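Local coordinates for sporulation-control protein spo0M (Bacillus subtilis, PDB 5CL2), which controls the expression of spo0A and is required for the cell to pass the morphological stage 0 of sporulation, at residues 97-105 / 148-156; 133-144 / 233-244. All coordinates share one frame; numbering follows the deposited sequence.

Contact 1: residues 97-105 / 148-156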
loop_
_atom_site.group_PDB
_atom_site.type_symbol
_atom_site.label_atom_id
_atom_site.label_comp_id
_atom_site.label_asym_id
_atom_site.label_seq_id
_atom_site.Cartn_x
_atom_site.Cartn_y
_atom_site.Cartn_z
ATOM N N THR A 97 5.895 -3.377 -8.796
ATOM C CA THR A 97 6.265 -4.646 -9.435
ATOM C C THR A 97 7.757 -4.929 -9.234
ATOM O O THR A 97 8.590 -4.090 -9.583
ATOM C CB THR A 97 5.977 -4.627 -10.959
ATOM O OG1 THR A 97 4.594 -4.361 -11.188
ATOM C CG2 THR A 97 6.347 -5.953 -11.608
ATOM N N PRO A 98 8.105 -6.123 -8.721
ATOM C CA PRO A 98 9.512 -6.419 -8.445
ATOM C C PRO A 98 10.286 -6.601 -9.738
ATOM O O PRO A 98 9.699 -6.928 -10.778
ATOM C CB PRO A 98 9.464 -7.752 -7.699
ATOM C CG PRO A 98 8.002 -8.080 -7.530
ATOM C CD PRO A 98 7.268 -7.316 -8.550
ATOM N N ILE A 99 11.591 -6.379 -9.662
ATOM C CA ILE A 99 12.513 -6.543 -10.778
ATOM C C ILE A 99 12.832 -8.024 -10.923
ATOM O O ILE A 99 13.027 -8.712 -9.915
ATOM C CB ILE A 99 13.810 -5.720 -10.542
ATOM C CG1 ILE A 99 13.517 -4.227 -10.672
ATOM C CG2 ILE A 99 14.929 -6.134 -11.487
ATOM C CD1 ILE A 99 14.520 -3.347 -9.915
ATOM N N THR A 100 12.892 -8.526 -12.158
ATOM C CA THR A 100 13.143 -9.948 -12.325
ATOM C C THR A 100 14.642 -10.133 -12.389
ATOM O O THR A 100 15.275 -9.947 -13.433
ATOM C CB THR A 100 12.495 -10.501 -13.613
ATOM O OG1 THR A 100 11.073 -10.557 -13.451
ATOM C CG2 THR A 100 12.999 -11.895 -13.899
ATOM N N VAL A 101 15.185 -10.562 -11.257
ATOM C CA VAL A 101 16.608 -10.790 -11.087
ATOM C C VAL A 101 16.685 -11.699 -9.875
ATOM O O VAL A 101 15.749 -11.726 -9.067
ATOM C CB VAL A 101 17.399 -9.492 -10.888
ATOM C CG1 VAL A 101 17.129 -8.899 -9.512
ATOM C CG2 VAL A 101 18.882 -9.745 -11.055
ATOM N N GLY A 102 17.782 -12.437 -9.742
ATOM C CA GLY A 102 17.898 -13.415 -8.680
ATOM C C GLY A 102 16.838 -14.502 -8.775
ATOM O O GLY A 102 16.681 -15.171 -9.808
ATOM N N LYS A 103 16.115 -14.689 -7.680
ATOM C CA LYS A 103 15.113 -15.740 -7.596
ATOM C C LYS A 103 13.677 -15.271 -7.962
ATOM O O LYS A 103 12.745 -16.080 -8.047
ATOM C CB LYS A 103 15.154 -16.340 -6.186
ATOM C CG LYS A 103 15.807 -17.724 -6.135
ATOM C CD LYS A 103 15.778 -18.295 -4.725
ATOM C CE LYS A 103 15.881 -19.823 -4.732
ATOM N NZ LYS A 103 16.934 -20.339 -5.640
ATOM N N VAL A 104 13.518 -13.979 -8.228
ATOM C CA VAL A 104 12.199 -13.399 -8.443
ATOM C C VAL A 104 11.570 -13.732 -9.803
ATOM O O VAL A 104 12.160 -13.486 -10.859
ATOM C CB VAL A 104 12.245 -11.881 -8.303
ATOM C CG1 VAL A 104 10.873 -11.283 -8.575
ATOM C CG2 VAL A 104 12.756 -11.494 -6.907
ATOM N N GLU A 105 10.368 -14.295 -9.776
ATOM C CA GLU A 105 9.622 -14.439 -11.028
ATOM C C GLU A 105 8.325 -13.623 -11.014
ATOM O O GLU A 105 7.620 -13.553 -10.002
ATOM C CB GLU A 105 9.318 -15.926 -11.330
ATOM C CG GLU A 105 8.189 -16.545 -10.489
ATOM C CD GLU A 105 7.672 -17.895 -11.035
ATOM O OE1 GLU A 105 7.320 -17.963 -12.240
ATOM O OE2 GLU A 105 7.595 -18.878 -10.260
ATOM N N LEU A 148 26.343 -6.744 -6.429
ATOM C CA LEU A 148 25.000 -7.256 -6.137
ATOM C C LEU A 148 25.052 -8.759 -5.965
ATOM O O LEU A 148 25.517 -9.481 -6.845
ATOM C CB LEU A 148 24.012 -6.902 -7.239
ATOM C CG LEU A 148 22.604 -7.461 -6.976
ATOM C CD1 LEU A 148 21.977 -6.840 -5.749
ATOM C CD2 LEU A 148 21.692 -7.316 -8.178
ATOM N N ASN A 149 24.591 -9.230 -4.815
ATOM C CA ASN A 149 24.710 -10.646 -4.493
ATOM C C ASN A 149 23.398 -11.380 -4.654
ATOM O O ASN A 149 23.305 -12.384 -5.376
ATOM C CB ASN A 149 25.236 -10.854 -3.070
ATOM C CG ASN A 149 25.704 -12.287 -2.833
ATOM O OD1 ASN A 149 26.364 -12.880 -3.683
ATOM N ND2 ASN A 149 25.350 -12.848 -1.689
ATOM N N GLU A 150 22.384 -10.888 -3.955
ATOM C CA GLU A 150 21.081 -11.527 -4.000
ATOM C C GLU A 150 19.986 -10.499 -4.151
ATOM O O GLU A 150 20.183 -9.318 -3.882
ATOM C CB GLU A 150 20.846 -12.359 -2.733
ATOM C CG GLU A 150 20.837 -13.855 -3.012
ATOM C CD GLU A 150 19.750 -14.230 -4.008
ATOM O OE1 GLU A 150 18.576 -13.875 -3.783
ATOM O OE2 GLU A 150 20.083 -14.785 -5.066
ATOM N N ALA A 151 18.847 -10.935 -4.663
ATOM C CA ALA A 151 17.648 -10.108 -4.687
ATOM C C ALA A 151 16.477 -11.045 -4.527
ATOM O O ALA A 151 16.455 -12.115 -5.147
ATOM C CB ALA A 151 17.539 -9.312 -5.959
ATOM N N ASP A 152 15.543 -10.713 -3.651
ATOM C CA ASP A 152 14.372 -11.576 -3.525
ATOM C C ASP A 152 13.217 -10.798 -2.942
ATOM O O ASP A 152 13.405 -9.715 -2.381
ATOM C CB ASP A 152 14.676 -12.803 -2.655
ATOM C CG ASP A 152 13.895 -14.055 -3.091
ATOM O OD1 ASP A 152 12.831 -13.932 -3.746
ATOM O OD2 ASP A 152 14.345 -15.179 -2.778
ATOM N N CYS A 153 12.014 -11.329 -3.084
ATOM C CA CYS A 153 10.855 -10.699 -2.463
ATOM C C CYS A 153 10.642 -11.313 -1.081
ATOM O O CYS A 153 10.520 -12.540 -0.939
ATOM C CB CYS A 153 9.621 -10.834 -3.358
ATOM S SG CYS A 153 9.862 -9.938 -4.892
ATOM N N GLU A 154 10.640 -10.452 -0.069
ATOM C CA GLU A 154 10.618 -10.887 1.318
ATOM C C GLU A 154 9.356 -10.379 1.988
ATOM O O GLU A 154 8.902 -9.255 1.732
ATOM C CB GLU A 154 11.833 -10.359 2.089
ATOM C CG GLU A 154 13.207 -10.685 1.527
ATOM C CD GLU A 154 13.656 -12.117 1.766
ATOM O OE1 GLU A 154 13.369 -12.700 2.836
ATOM O OE2 GLU A 154 14.392 -12.636 0.911
ATOM N N GLN A 155 8.790 -11.210 2.846
ATOM C CA GLN A 155 7.656 -10.823 3.660
ATOM C C GLN A 155 7.964 -9.507 4.397
ATOM O O GLN A 155 9.044 -9.378 5.002
ATOM C CB GLN A 155 7.373 -11.940 4.662
ATOM C CG GLN A 155 6.538 -11.530 5.831
ATOM C CD GLN A 155 6.497 -12.587 6.891
ATOM O OE1 GLN A 155 7.535 -13.133 7.292
ATOM N NE2 GLN A 155 5.285 -12.937 7.319
ATOM N N ALA A 156 7.080 -8.509 4.307
ATOM C CA ALA A 156 7.360 -7.234 4.989
ATOM C C ALA A 156 6.139 -6.489 5.582
ATOM O O ALA A 156 5.893 -5.318 5.255
ATOM C CB ALA A 156 8.118 -6.309 4.034
#

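Contact 2: residues 133-144 / 233-244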
loop_
_atom_site.group_PDB
_atom_site.type_symbol
_atom_site.label_atom_id
_atom_site.label_comp_id
_atom_site.label_asym_id
_atom_site.label_seq_id
_atom_site.Cartn_x
_atom_site.Cartn_y
_atom_site.Cartn_z
ATOM N N TRP A 133 16.128 4.912 -12.686
ATOM C CA TRP A 133 16.580 5.481 -11.409
ATOM C C TRP A 133 17.176 4.405 -10.512
ATOM O O TRP A 133 18.195 4.637 -9.848
ATOM C CB TRP A 133 15.446 6.167 -10.657
ATOM C CG TRP A 133 14.726 7.249 -11.413
ATOM C CD1 TRP A 133 15.160 7.914 -12.522
ATOM C CD2 TRP A 133 13.449 7.802 -11.088
ATOM N NE1 TRP A 133 14.224 8.840 -12.914
ATOM C CE2 TRP A 133 13.161 8.787 -12.052
ATOM C CE3 TRP A 133 12.508 7.542 -10.088
ATOM C CZ2 TRP A 133 11.974 9.517 -12.042
ATOM C CZ3 TRP A 133 11.325 8.263 -10.082
ATOM C CH2 TRP A 133 11.070 9.244 -11.048
ATOM N N ILE A 134 16.523 3.241 -10.469
ATOM C CA ILE A 134 17.002 2.131 -9.657
ATOM C C ILE A 134 18.322 1.640 -10.222
ATOM O O ILE A 134 19.244 1.336 -9.474
ATOM C CB ILE A 134 16.013 0.968 -9.589
ATOM C CG1 ILE A 134 14.774 1.358 -8.786
ATOM C CG2 ILE A 134 16.666 -0.257 -8.946
ATOM C CD1 ILE A 134 13.703 0.241 -8.745
ATOM N N GLU A 135 18.416 1.560 -11.544
ATOM C CA GLU A 135 19.649 1.101 -12.171
ATOM C C GLU A 135 20.795 2.093 -11.915
ATOM O O GLU A 135 21.959 1.697 -11.783
ATOM C CB GLU A 135 19.426 0.900 -13.668
ATOM C CG GLU A 135 20.556 0.187 -14.385
ATOM C CD GLU A 135 20.076 -0.491 -15.661
ATOM O OE1 GLU A 135 19.208 0.084 -16.365
ATOM O OE2 GLU A 135 20.557 -1.605 -15.957
ATOM N N ASN A 136 20.451 3.371 -11.794
ATOM C CA ASN A 136 21.408 4.390 -11.395
ATOM C C ASN A 136 21.889 4.124 -9.980
ATOM O O ASN A 136 23.093 4.171 -9.716
ATOM C CB ASN A 136 20.799 5.799 -11.481
ATOM C CG ASN A 136 20.651 6.304 -12.911
ATOM O OD1 ASN A 136 21.063 5.646 -13.867
ATOM N ND2 ASN A 136 20.035 7.471 -13.062
ATOM N N VAL A 137 20.957 3.844 -9.069
ATOM C CA VAL A 137 21.348 3.560 -7.688
ATOM C C VAL A 137 22.242 2.318 -7.622
ATOM O O VAL A 137 23.225 2.292 -6.888
ATOM C CB VAL A 137 20.134 3.366 -6.762
ATOM C CG1 VAL A 137 20.601 3.114 -5.333
ATOM C CG2 VAL A 137 19.242 4.595 -6.791
ATOM N N LEU A 138 21.911 1.306 -8.410
ATOM C CA LEU A 138 22.628 0.027 -8.389
ATOM C C LEU A 138 24.056 0.197 -8.885
ATOM O O LEU A 138 25.013 -0.314 -8.285
ATOM C CB LEU A 138 21.899 -1.005 -9.248
ATOM C CG LEU A 138 20.505 -1.408 -8.763
ATOM C CD1 LEU A 138 19.798 -2.323 -9.798
ATOM C CD2 LEU A 138 20.587 -2.066 -7.381
ATOM N N GLU A 139 24.186 0.915 -9.997
ATOM C CA GLU A 139 25.496 1.217 -10.542
ATOM C C GLU A 139 26.307 2.054 -9.565
ATOM O O GLU A 139 27.487 1.776 -9.335
ATOM C CB GLU A 139 25.359 1.946 -11.877
ATOM C CG GLU A 139 26.664 2.501 -12.430
ATOM C CD GLU A 139 26.471 3.249 -13.746
ATOM O OE1 GLU A 139 25.318 3.321 -14.232
ATOM O OE2 GLU A 139 27.473 3.751 -14.304
ATOM N N ALA A 140 25.661 3.050 -8.963
ATOM C CA ALA A 140 26.295 3.905 -7.960
ATOM C C ALA A 140 26.842 3.110 -6.778
ATOM O O ALA A 140 27.958 3.354 -6.334
ATOM C CB ALA A 140 25.319 4.959 -7.471
ATOM N N ILE A 141 26.041 2.188 -6.258
ATOM C CA ILE A 141 26.443 1.349 -5.136
ATOM C C ILE A 141 27.614 0.441 -5.523
ATOM O O ILE A 141 28.593 0.314 -4.766
ATOM C CB ILE A 141 25.274 0.481 -4.629
ATOM C CG1 ILE A 141 24.214 1.344 -3.934
ATOM C CG2 ILE A 141 25.776 -0.603 -3.695
ATOM C CD1 ILE A 141 24.680 2.032 -2.661
ATOM N N GLU A 142 27.558 -0.168 -6.708
ATOM C CA GLU A 142 28.670 -1.048 -7.064
ATOM C C GLU A 142 29.961 -0.247 -7.285
ATOM O O GLU A 142 31.046 -0.711 -6.925
ATOM C CB GLU A 142 28.377 -1.871 -8.306
ATOM C CG GLU A 142 27.185 -2.810 -8.211
ATOM C CD GLU A 142 27.133 -3.792 -9.373
ATOM O OE1 GLU A 142 27.082 -3.315 -10.523
ATOM O OE2 GLU A 142 27.090 -5.028 -9.141
ATOM N N ASN A 143 29.840 0.971 -7.807
ATOM C CA ASN A 143 31.019 1.808 -8.025
ATOM C C ASN A 143 31.745 2.116 -6.728
ATOM O O ASN A 143 32.967 2.205 -6.713
ATOM C CB ASN A 143 30.638 3.103 -8.729
ATOM C CG ASN A 143 30.235 2.871 -10.166
ATOM O OD1 ASN A 143 30.609 1.861 -10.765
ATOM N ND2 ASN A 143 29.452 3.790 -10.725
ATOM N N LEU A 144 30.996 2.228 -5.635
ATOM C CA LEU A 144 31.588 2.497 -4.335
ATOM C C LEU A 144 32.385 1.308 -3.825
ATOM O O LEU A 144 33.089 1.435 -2.830
ATOM C CB LEU A 144 30.518 2.874 -3.297
ATOM C CG LEU A 144 29.825 4.237 -3.405
ATOM C CD1 LEU A 144 28.865 4.439 -2.246
ATOM C CD2 LEU A 144 30.858 5.349 -3.405
ATOM N N LEU A 233 18.185 11.519 -8.719
ATOM C CA LEU A 233 18.394 10.175 -9.249
ATOM C C LEU A 233 19.004 10.215 -10.636
ATOM O O LEU A 233 19.755 9.314 -11.013
ATOM C CB LEU A 233 17.075 9.393 -9.281
ATOM C CG LEU A 233 16.532 9.023 -7.902
ATOM C CD1 LEU A 233 15.033 8.858 -7.940
ATOM C CD2 LEU A 233 17.209 7.762 -7.388
ATOM N N GLU A 234 18.697 11.258 -11.399
ATOM C CA GLU A 234 19.211 11.317 -12.763
ATOM C C GLU A 234 20.574 12.021 -12.901
ATOM O O GLU A 234 21.134 12.066 -13.997
ATOM C CB GLU A 234 18.152 11.937 -13.679
ATOM C CG GLU A 234 16.845 11.129 -13.625
ATOM C CD GLU A 234 15.870 11.409 -14.770
ATOM O OE1 GLU A 234 15.204 12.471 -14.755
ATOM O OE2 GLU A 234 15.757 10.543 -15.673
ATOM N N ASP A 235 21.126 12.557 -11.815
ATOM C CA ASP A 235 22.507 13.035 -11.898
ATOM C C ASP A 235 23.404 12.126 -11.062
ATOM O O ASP A 235 23.445 12.205 -9.828
ATOM C CB ASP A 235 22.666 14.477 -11.441
ATOM C CG ASP A 235 24.122 14.914 -11.445
ATOM O OD1 ASP A 235 24.874 14.453 -12.337
ATOM O OD2 ASP A 235 24.513 15.705 -10.557
ATOM N N THR A 236 24.180 11.327 -11.780
ATOM C CA THR A 236 24.763 10.099 -11.265
ATOM C C THR A 236 25.922 10.310 -10.285
ATOM O O THR A 236 26.003 9.616 -9.257
ATOM C CB THR A 236 25.213 9.204 -12.449
ATOM O OG1 THR A 236 26.168 9.903 -13.258
ATOM C CG2 THR A 236 24.012 8.838 -13.318
ATOM N N GLU A 237 26.810 11.250 -10.611
ATOM C CA GLU A 237 27.863 11.728 -9.693
ATOM C C GLU A 237 27.364 12.048 -8.299
ATOM O O GLU A 237 27.776 11.431 -7.283
ATOM C CB GLU A 237 28.530 12.979 -10.256
ATOM C CG GLU A 237 29.035 12.841 -11.671
ATOM C CD GLU A 237 29.577 14.150 -12.219
ATOM O OE1 GLU A 237 29.308 15.213 -11.611
ATOM O OE2 GLU A 237 30.285 14.112 -13.251
ATOM N N GLU A 238 26.455 13.014 -8.262
ATOM C CA GLU A 238 26.000 13.558 -7.004
ATOM C C GLU A 238 25.293 12.457 -6.236
ATOM O O GLU A 238 25.342 12.418 -4.999
ATOM C CB GLU A 238 25.061 14.732 -7.257
ATOM C CG GLU A 238 24.552 15.393 -6.003
ATOM C CD GLU A 238 25.606 16.226 -5.309
ATOM O OE1 GLU A 238 26.742 16.330 -5.829
ATOM O OE2 GLU A 238 25.281 16.792 -4.247
ATOM N N LEU A 239 24.720 11.519 -6.992
ATOM C CA LEU A 239 24.132 10.297 -6.458
ATOM C C LEU A 239 25.153 9.428 -5.716
ATOM O O LEU A 239 24.924 9.073 -4.550
ATOM C CB LEU A 239 23.479 9.488 -7.587
ATOM C CG LEU A 239 22.646 8.272 -7.181
ATOM C CD1 LEU A 239 21.625 8.695 -6.136
ATOM C CD2 LEU A 239 21.978 7.639 -8.406
ATOM N N GLU A 240 26.273 9.079 -6.361
ATOM C CA GLU A 240 27.250 8.266 -5.640
ATOM C C GLU A 240 27.777 8.948 -4.406
ATOM O O GLU A 240 28.088 8.259 -3.429
ATOM C CB GLU A 240 28.476 7.904 -6.459
ATOM C CG GLU A 240 28.288 7.471 -7.866
ATOM C CD GLU A 240 29.445 6.590 -8.264
ATOM O OE1 GLU A 240 30.442 6.546 -7.491
ATOM O OE2 GLU A 240 29.366 5.952 -9.334
ATOM N N GLU A 241 27.896 10.281 -4.421
ATOM C CA GLU A 241 28.511 10.881 -3.239
ATOM C C GLU A 241 27.479 10.988 -2.123
ATOM O O GLU A 241 27.825 10.857 -0.941
ATOM C CB GLU A 241 29.118 12.262 -3.519
ATOM C CG GLU A 241 29.660 12.491 -4.919
ATOM C CD GLU A 241 30.348 13.853 -5.052
ATOM O OE1 GLU A 241 30.880 14.356 -4.026
ATOM O OE2 GLU A 241 30.340 14.424 -6.171
ATOM N N VAL A 242 26.208 11.156 -2.490
ATOM C CA VAL A 242 25.163 11.127 -1.474
ATOM C C VAL A 242 25.094 9.740 -0.836
ATOM O O VAL A 242 24.978 9.606 0.387
ATOM C CB VAL A 242 23.783 11.513 -2.061
ATOM C CG1 VAL A 242 22.671 11.277 -1.041
ATOM C CG2 VAL A 242 23.784 12.967 -2.520
ATOM N N LEU A 243 25.210 8.711 -1.664
ATOM C CA LEU A 243 25.174 7.337 -1.174
ATOM C C LEU A 243 26.385 7.039 -0.279
ATOM O O LEU A 243 26.245 6.435 0.796
ATOM C CB LEU A 243 25.081 6.367 -2.359
ATOM C CG LEU A 243 23.724 6.519 -3.064
ATOM C CD1 LEU A 243 23.666 5.769 -4.365
ATOM C CD2 LEU A 243 22.573 6.122 -2.141
ATOM N N GLU A 244 27.560 7.502 -0.698
ATOM C CA GLU A 244 28.785 7.389 0.126
ATOM C C GLU A 244 28.587 8.029 1.520
ATOM O O GLU A 244 28.913 7.427 2.561
ATOM C CB GLU A 244 29.964 8.029 -0.615
ATOM C CG GLU A 244 31.344 7.688 -0.069
ATOM C CD GLU A 244 32.479 8.290 -0.901
ATOM O OE1 GLU A 244 32.337 9.432 -1.385
ATOM O OE2 GLU A 244 33.475 7.581 -1.149
#

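Contact 1: residues 97-105 / 148-156
Cys153 carries SG anti to its carbonyl carbon (chi1 -64°), and this turns the sulfur up against Pro98 and Val104. CB and CG of Pro98 lie against it, with Pro98 CB 3.6 Å from Cys153 SG. Val104 reaches the same sulfur with both of its methyls. Its CG1 is anti to the backbone N (chi1 178°), and CG2, on the other branch, also rests on the strand backbone, 3.7 Å from Asp152 CA. Further along, Val101 CG1 meets Ala151 CB methyl to methyl at 3.6 Å. Between these two apolar spots the chain turns back through Gly102. Gly102 has a positive phi (61°), as at this place in a type II' turn, and its CA lies 4.0 Å from Ala151 O. Lys103 lies across the carboxylate of Asp152, its CB 3.7 Å from Asp152 OD2, while its amino group leads away. Asp152 has two partners. OD1 accepts a bond from Cys153 N at 2.8 Å, met on the anti side, and OD2 forms a salt bridge with Arg63 of strand 60-79. An alanine in place of Asp152 would probably leave Arg63 without this carboxylate and uncover the flank of Lys103. Strand 146-155 bonds through Asp152 to Glu168 of strand 165-173, and through Cys153 to Val54 of strand 40-57. Val104 N bonds to Val101 O, closing a type II' beta turn between strands 84-92 and 106-114, which belong to different N-terminal sheets. The turn joins that half to the first strand of the C-terminal five-stranded antiparallel sheet, in a family of the arrestin N-like clan.

Contact 2: residues 133-144 / 233-244
Asn143 ND2 gives the shortest polar bond here, 2.6 Å to Glu240 OE2. The oxygen lies near the amide plane of Asn143 and is met almost along its own C-O axis. The two side chains cross at about a right angle, with amide and carboxylate planes 30° apart. Glu240 gets there with an extended chain, and on the way its CG passes 3.9 Å from Ala140 CB. A second amide works at the other end of the helix. Asn136 CG is anti to its carbonyl carbon (chi1 -74°), which turns the amide toward Leu233 O. Asn136 ND2 bonds to Leu233 O at 2.8 Å, tilted from the carbonyl plane. This oxygen lies near Asp235, the residue right before helix 236-248, and the Asn136 side chain sits as a knob among Leu233, Glu234, Thr236 and Leu239. The motif is a pair of helices packed on one face of the C-terminal antiparallel sheet. The axes of 133-143 and 236-244 cross at -59° and come within 9.1 Å. Ala140 CA and Glu240 CA are the closest CA pair, 5.0 Å apart. The small Ala140 puts its CB 3.6 Å from Leu243 CD1. Val137 CG1 and Ile141 CD1 approach the same methyl. On the sheet, Val137 touches Phe189, Ile141 touches Leu187, and Leu243 touches Phe200 and Phe228. At the start of helix 132-143, Leu233 lies over one face of the Trp133 indole. Its CB makes a CH-pi contact with the five-membered ring, and CD1 is offset toward the rim, 3.6 Å from Trp133 CE3. At the far end, Leu144 CD1 lies 3.7 Å from Glu244 N.

In the fold
The centre of contact 1 is about 7 Å from the centre of the chain, that of contact 2 about 21 Å. Both are partly buried. Each has a buried apolar side and an exposed margin. Contact 1 sets a loop from between strands 84-92 and 106-114 against strand 146-155. Contact 2 sets helix 132-143 against the last helices, over the sheet that strand 146-155 borders. Helix 132-143 and strand 146-155 follow each other in the chain and so tie the two contacts together. Glu142 OE2 probably bonds to Leu148 N, and Ile99 packs on Ile134. Contact 2 has two amide hydrogen bonds between its segments, while contact 1 relies on apolar touches and a carboxylate paired elsewhere.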